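Local coordinates for diguanylate cyclase (Pseudomonas aeruginosa, PDB 5M3C), which joins a GGDEF domain to an EAL domain with a TIM-barrel-like fold, and holds a calcium ion in each, at residues Q196-L201 against P265-L270; G208-V213 against Q406-V411. All blocks are in the same frame, centred on the assembly; numbering follows the deposited sequence.

How the interactions relate
Both interactions are buried inside the TIM-barrel-like EAL domain, their centres about 5 Å apart, and each bridges two strands with a third strand between them. Interaction 1 reaches from strand 192-200 over strand 206-217 to strand 266-269; interaction 2 reaches from strand 206-217 over strand 192-200 to strand 406-417. The backbones interlock accordingly: Ser-267 N lies 2.7 Å from Ala-209 O, and Leu-199 O lies 2.8 Å from Ile-407 N, both probable hydrogen bonds. Chemistry separates them. In interaction 1 an ammonium meets a hydroxyl, set back from the calcium ion that Asn-269, two residues past the serine, binds; in interaction 2 the touching carboxylate is itself a ligand of that ion.

Interaction 1: residues Q196-L201 against P265-L270; sequences QPKLSL and PLSVNL. With CA (calcium ion), chain H.
Inside the TIM-barrel-like EAL domain, next to its calcium site, Lys-198 of strand 192-200 reaches over the intervening strand 206-217 to Ser-267 of strand 266-269. With a strand between them, Lys-198 CA and Ser-267 CA are 9.7 Å apart, and the side chains close the gap. Both point from their strands toward each other. Lys-198 is bent at its second, third and fourth torsions, and this course brings its ammonium end to the serine. NZ is modelled 2.4 Å from Ser-267 OG; the pair reads as a hydrogen bond from the lysine to the serine hydroxyl, though that separation is implausibly short and the exact distance is doubtful at 2.8 Å resolution. With OG beside its own backbone N (chi1 -46°), Ser-267 has its hydroxyl turned to where NZ arrives. The same face of strand 266-269 carries Asn-269 two residues further on, beside the metal. Glu-210, Glu-301 and Asp-331 complete the protein ligands of that site. Lys-198 NZ itself stays 8.2 Å from the calcium ion, whereas Asn-269 binds it through the amide oxygen, OD1 at 2.6 Å.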
loop_
_atom_site.group_PDB
_atom_site.type_symbol
_atom_site.label_atom_id
_atom_site.label_comp_id
_atom_site.label_asym_id
_atom_site.label_seq_id
_atom_site.Cartn_x
_atom_site.Cartn_y
_atom_site.Cartn_z
ATOM N N GLN B 196 3.533 -5.152 -31.021
ATOM C CA GLN B 196 4.036 -3.794 -31.145
ATOM C C GLN B 196 5.556 -3.805 -31.121
ATOM O O GLN B 196 6.158 -4.437 -30.253
ATOM C CB GLN B 196 3.506 -2.927 -30.005
ATOM C CG GLN B 196 3.878 -1.462 -30.124
ATOM C CD GLN B 196 2.943 -0.566 -29.338
ATOM O OE1 GLN B 196 2.634 -0.839 -28.179
ATOM N NE2 GLN B 196 2.483 0.508 -29.969
ATOM N N PRO B 197 6.184 -3.107 -32.079
ATOM C CA PRO B 197 7.641 -3.069 -32.135
ATOM C C PRO B 197 8.256 -2.135 -31.095
ATOM O O PRO B 197 7.659 -1.113 -30.745
ATOM C CB PRO B 197 7.916 -2.542 -33.544
ATOM C CG PRO B 197 6.734 -1.693 -33.855
ATOM C CD PRO B 197 5.568 -2.370 -33.196
ATOM N N LYS B 198 9.439 -2.501 -30.609
ATOM C CA LYS B 198 10.239 -1.631 -29.752
ATOM C C LYS B 198 11.499 -1.200 -30.492
ATOM O O LYS B 198 12.193 -2.029 -31.079
ATOM C CB LYS B 198 10.649 -2.348 -28.465
ATOM C CG LYS B 198 9.598 -2.363 -27.371
ATOM C CD LYS B 198 8.780 -3.642 -27.388
ATOM C CE LYS B 198 8.643 -4.223 -25.989
ATOM N NZ LYS B 198 9.728 -5.203 -25.708
ATOM N N LEU B 199 11.796 0.095 -30.452
ATOM C CA LEU B 199 12.971 0.626 -31.138
ATOM C C LEU B 199 13.994 1.118 -30.125
ATOM O O LEU B 199 13.644 1.444 -28.994
ATOM C CB LEU B 199 12.573 1.779 -32.063
ATOM C CG LEU B 199 13.539 2.129 -33.196
ATOM C CD1 LEU B 199 13.356 1.177 -34.368
ATOM C CD2 LEU B 199 13.324 3.565 -33.644
ATOM N N SER B 200 15.259 1.154 -30.532
ATOM C CA SER B 200 16.318 1.734 -29.714
ATOM C C SER B 200 16.661 3.109 -30.258
ATOM O O SER B 200 16.797 3.287 -31.468
ATOM C CB SER B 200 17.566 0.845 -29.727
ATOM O OG SER B 200 18.685 1.517 -29.171
ATOM N N LEU B 201 16.794 4.086 -29.369
ATOM C CA LEU B 201 17.198 5.424 -29.781
ATOM C C LEU B 201 18.715 5.491 -29.940
ATOM O O LEU B 201 19.235 6.349 -30.653
ATOM C CB LEU B 201 16.704 6.467 -28.775
ATOM C CG LEU B 201 15.237 6.875 -28.938
ATOM C CD1 LEU B 201 14.403 5.738 -29.509
ATOM C CD2 LEU B 201 14.664 7.355 -27.612
ATOM N N PRO B 265 13.868 -9.657 -28.025
ATOM C CA PRO B 265 12.932 -10.545 -27.350
ATOM C C PRO B 265 11.485 -10.058 -27.431
ATOM O O PRO B 265 11.217 -8.949 -27.904
ATOM C CB PRO B 265 13.424 -10.548 -25.893
ATOM C CG PRO B 265 14.446 -9.456 -25.779
ATOM C CD PRO B 265 14.511 -8.724 -27.087
ATOM N N LEU B 266 10.566 -10.902 -26.970
ATOM C CA LEU B 266 9.140 -10.598 -26.995
ATOM C C LEU B 266 8.616 -10.411 -25.572
ATOM O O LEU B 266 8.849 -11.248 -24.695
ATOM C CB LEU B 266 8.378 -11.726 -27.698
ATOM C CG LEU B 266 6.855 -11.594 -27.792
ATOM C CD1 LEU B 266 6.462 -10.480 -28.745
ATOM C CD2 LEU B 266 6.238 -12.910 -28.238
ATOM N N SER B 267 7.901 -9.310 -25.355
ATOM C CA SER B 267 7.427 -8.935 -24.027
ATOM C C SER B 267 5.973 -9.324 -23.845
ATOM O O SER B 267 5.152 -9.093 -24.729
ATOM C CB SER B 267 7.557 -7.426 -23.825
ATOM O OG SER B 267 8.819 -6.955 -24.258
ATOM N N VAL B 268 5.651 -9.906 -22.696
ATOM C CA VAL B 268 4.261 -10.213 -22.376
ATOM C C VAL B 268 3.935 -9.837 -20.937
ATOM O O VAL B 268 4.700 -10.134 -20.019
ATOM C CB VAL B 268 3.948 -11.702 -22.590
ATOM C CG1 VAL B 268 2.544 -12.024 -22.108
ATOM C CG2 VAL B 268 4.098 -12.063 -24.056
ATOM N N ASN B 269 2.797 -9.177 -20.748
ATOM C CA ASN B 269 2.350 -8.800 -19.413
ATOM C C ASN B 269 1.964 -10.040 -18.617
ATOM O O ASN B 269 1.332 -10.957 -19.141
ATOM C CB ASN B 269 1.164 -7.841 -19.491
ATOM C CG ASN B 269 1.547 -6.484 -20.050
ATOM O OD1 ASN B 269 2.543 -5.887 -19.640
ATOM N ND2 ASN B 269 0.749 -5.984 -20.986
ATOM N N LEU B 270 2.353 -10.058 -17.349
ATOM C CA LEU B 270 2.050 -11.172 -16.467
ATOM C C LEU B 270 1.147 -10.698 -15.337
ATOM O O LEU B 270 1.605 -10.051 -14.399
ATOM C CB LEU B 270 3.341 -11.757 -15.897
ATOM C CG LEU B 270 3.236 -13.146 -15.272
ATOM C CD1 LEU B 270 2.937 -14.188 -16.336
ATOM C CD2 LEU B 270 4.523 -13.487 -14.537
HETATM CA CA CA H . 3.081 -3.770 -21.078
#

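Interaction 2: residues G208-V213 against Q406-V411; sequences GAEALV and QIQGFV. With CA (calcium ion), chain H.
The carboxylate of Glu-210 divides its two oxygens between a metal and an amide: OE2 binds the calcium ion at 2.3 Å, while OE1 accepts a hydrogen bond from Gln-408. The donor is Gln-408 NE2, 2.7 Å from Glu-210 OE1, with a moderately bent N-H...O angle of 149°. The nitrogen meets OE1 nearly in line with the C-O bond and lies so that the oxygen is somewhat tilted from the glutamine amide plane. Carboxylate and amide are turned almost perpendicular, their planes 80° apart, and the two side chains likewise cross at about a right angle. Each arm is fully stretched: CG is anti to the backbone N in both residues (chi1 -175° in Glu-210), and the chains stay extended beyond it. That reach is needed, because Glu-210 CA and Gln-408 CA are 9.2 Å apart.

Gln-408 is placed as a second-shell residue and probably helps to fix the rotation of the metal-bound carboxylate; both ends of its amide have further partners. NE2 also donates to Gln-196 OE1, and Gln-408 OE1 is hydrogen-bonded to Lys-352 NZ.

Strand 192-200 runs between the two segments and bonds through its backbone to each, Gln-196 to Glu-210 and Leu-199 to Ile-407. Beyond strand 206-217, Ala-209 and Ala-211 form backbone hydrogen bonds with Ser-267 of strand 266-269, and Ile-407 packs against Gln-396 and Leu-399 of helix 393-401.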
loop_
_atom_site.group_PDB
_atom_site.type_symbol
_atom_site.label_atom_id
_atom_site.label_comp_id
_atom_site.label_asym_id
_atom_site.label_seq_id
_atom_site.Cartn_x
_atom_site.Cartn_y
_atom_site.Cartn_z
ATOM N N GLY B 208 13.020 -5.495 -30.064
ATOM C CA GLY B 208 12.072 -6.482 -29.567
ATOM C C GLY B 208 10.650 -6.068 -29.875
ATOM O O GLY B 208 10.418 -5.112 -30.613
ATOM N N ALA B 209 9.692 -6.791 -29.310
ATOM C CA ALA B 209 8.286 -6.477 -29.524
ATOM C C ALA B 209 7.451 -6.904 -28.323
ATOM O O ALA B 209 7.867 -7.759 -27.544
ATOM C CB ALA B 209 7.782 -7.157 -30.788
ATOM N N GLU B 210 6.274 -6.301 -28.174
ATOM C CA GLU B 210 5.359 -6.677 -27.105
ATOM C C GLU B 210 4.113 -7.347 -27.671
ATOM O O GLU B 210 3.520 -6.867 -28.644
ATOM C CB GLU B 210 4.950 -5.458 -26.279
ATOM C CG GLU B 210 4.097 -5.811 -25.070
ATOM C CD GLU B 210 3.681 -4.598 -24.260
ATOM O OE1 GLU B 210 3.974 -3.463 -24.686
ATOM O OE2 GLU B 210 3.056 -4.780 -23.195
ATOM N N ALA B 211 3.727 -8.457 -27.048
ATOM C CA ALA B 211 2.511 -9.174 -27.409
ATOM C C ALA B 211 1.361 -8.685 -26.542
ATOM O O ALA B 211 1.439 -8.716 -25.318
ATOM C CB ALA B 211 2.706 -10.670 -27.239
ATOM N N LEU B 212 0.294 -8.237 -27.194
ATOM C CA LEU B 212 -0.838 -7.623 -26.516
ATOM C C LEU B 212 -2.136 -8.332 -26.885
ATOM O O LEU B 212 -2.475 -8.449 -28.063
ATOM C CB LEU B 212 -0.927 -6.150 -26.911
ATOM C CG LEU B 212 0.314 -5.318 -26.583
ATOM C CD1 LEU B 212 0.401 -4.092 -27.478
ATOM C CD2 LEU B 212 0.313 -4.920 -25.116
ATOM N N VAL B 213 -2.867 -8.789 -25.874
ATOM C CA VAL B 213 -4.094 -9.546 -26.099
ATOM C C VAL B 213 -5.227 -8.650 -26.586
ATOM O O VAL B 213 -5.472 -7.581 -26.030
ATOM C CB VAL B 213 -4.570 -10.253 -24.820
ATOM C CG1 VAL B 213 -5.550 -11.363 -25.168
ATOM C CG2 VAL B 213 -3.390 -10.817 -24.049
ATOM N N GLN B 406 15.584 3.200 -25.119
ATOM C CA GLN B 406 14.646 2.577 -26.045
ATOM C C GLN B 406 13.329 3.330 -26.098
ATOM O O GLN B 406 13.134 4.310 -25.383
ATOM C CB GLN B 406 14.397 1.125 -25.648
ATOM C CG GLN B 406 15.625 0.245 -25.785
ATOM C CD GLN B 406 15.386 -1.160 -25.277
ATOM O OE1 GLN B 406 14.259 -1.528 -24.946
ATOM N NE2 GLN B 406 16.449 -1.953 -25.208
ATOM N N ILE B 407 12.428 2.863 -26.956
ATOM C CA ILE B 407 11.165 3.547 -27.178
ATOM C C ILE B 407 10.108 2.609 -27.759
ATOM O O ILE B 407 10.429 1.605 -28.410
ATOM C CB ILE B 407 11.353 4.757 -28.117
ATOM C CG1 ILE B 407 10.620 5.969 -27.547
ATOM C CG2 ILE B 407 10.891 4.429 -29.534
ATOM C CD1 ILE B 407 10.718 7.208 -28.410
ATOM N N GLN B 408 8.845 2.958 -27.519
ATOM C CA GLN B 408 7.713 2.153 -27.957
ATOM C C GLN B 408 6.450 3.006 -28.075
ATOM O O GLN B 408 6.126 3.783 -27.172
ATOM C CB GLN B 408 7.479 1.010 -26.968
ATOM C CG GLN B 408 6.267 0.149 -27.281
ATOM C CD GLN B 408 6.129 -1.035 -26.342
ATOM O OE1 GLN B 408 6.954 -1.239 -25.449
ATOM N NE2 GLN B 408 5.081 -1.827 -26.543
ATOM N N GLY B 409 5.739 2.864 -29.193
ATOM C CA GLY B 409 4.480 3.579 -29.385
ATOM C C GLY B 409 4.070 3.819 -30.827
ATOM O O GLY B 409 4.741 3.386 -31.767
ATOM N N PHE B 410 2.957 4.531 -30.985
ATOM C CA PHE B 410 2.388 4.827 -32.297
ATOM C C PHE B 410 3.402 5.492 -33.225
ATOM O O PHE B 410 3.449 5.188 -34.418
ATOM C CB PHE B 410 1.155 5.724 -32.151
ATOM N N VAL B 411 4.211 6.398 -32.678
ATOM C CA VAL B 411 5.246 7.062 -33.468
ATOM C C VAL B 411 6.049 6.022 -34.241
ATOM O O VAL B 411 6.476 6.267 -35.369
ATOM C CB VAL B 411 6.206 7.891 -32.590
ATOM C CG1 VAL B 411 7.030 6.982 -31.686
ATOM C CG2 VAL B 411 7.121 8.745 -33.459
HETATM CA CA CA H . 3.081 -3.770 -21.078
#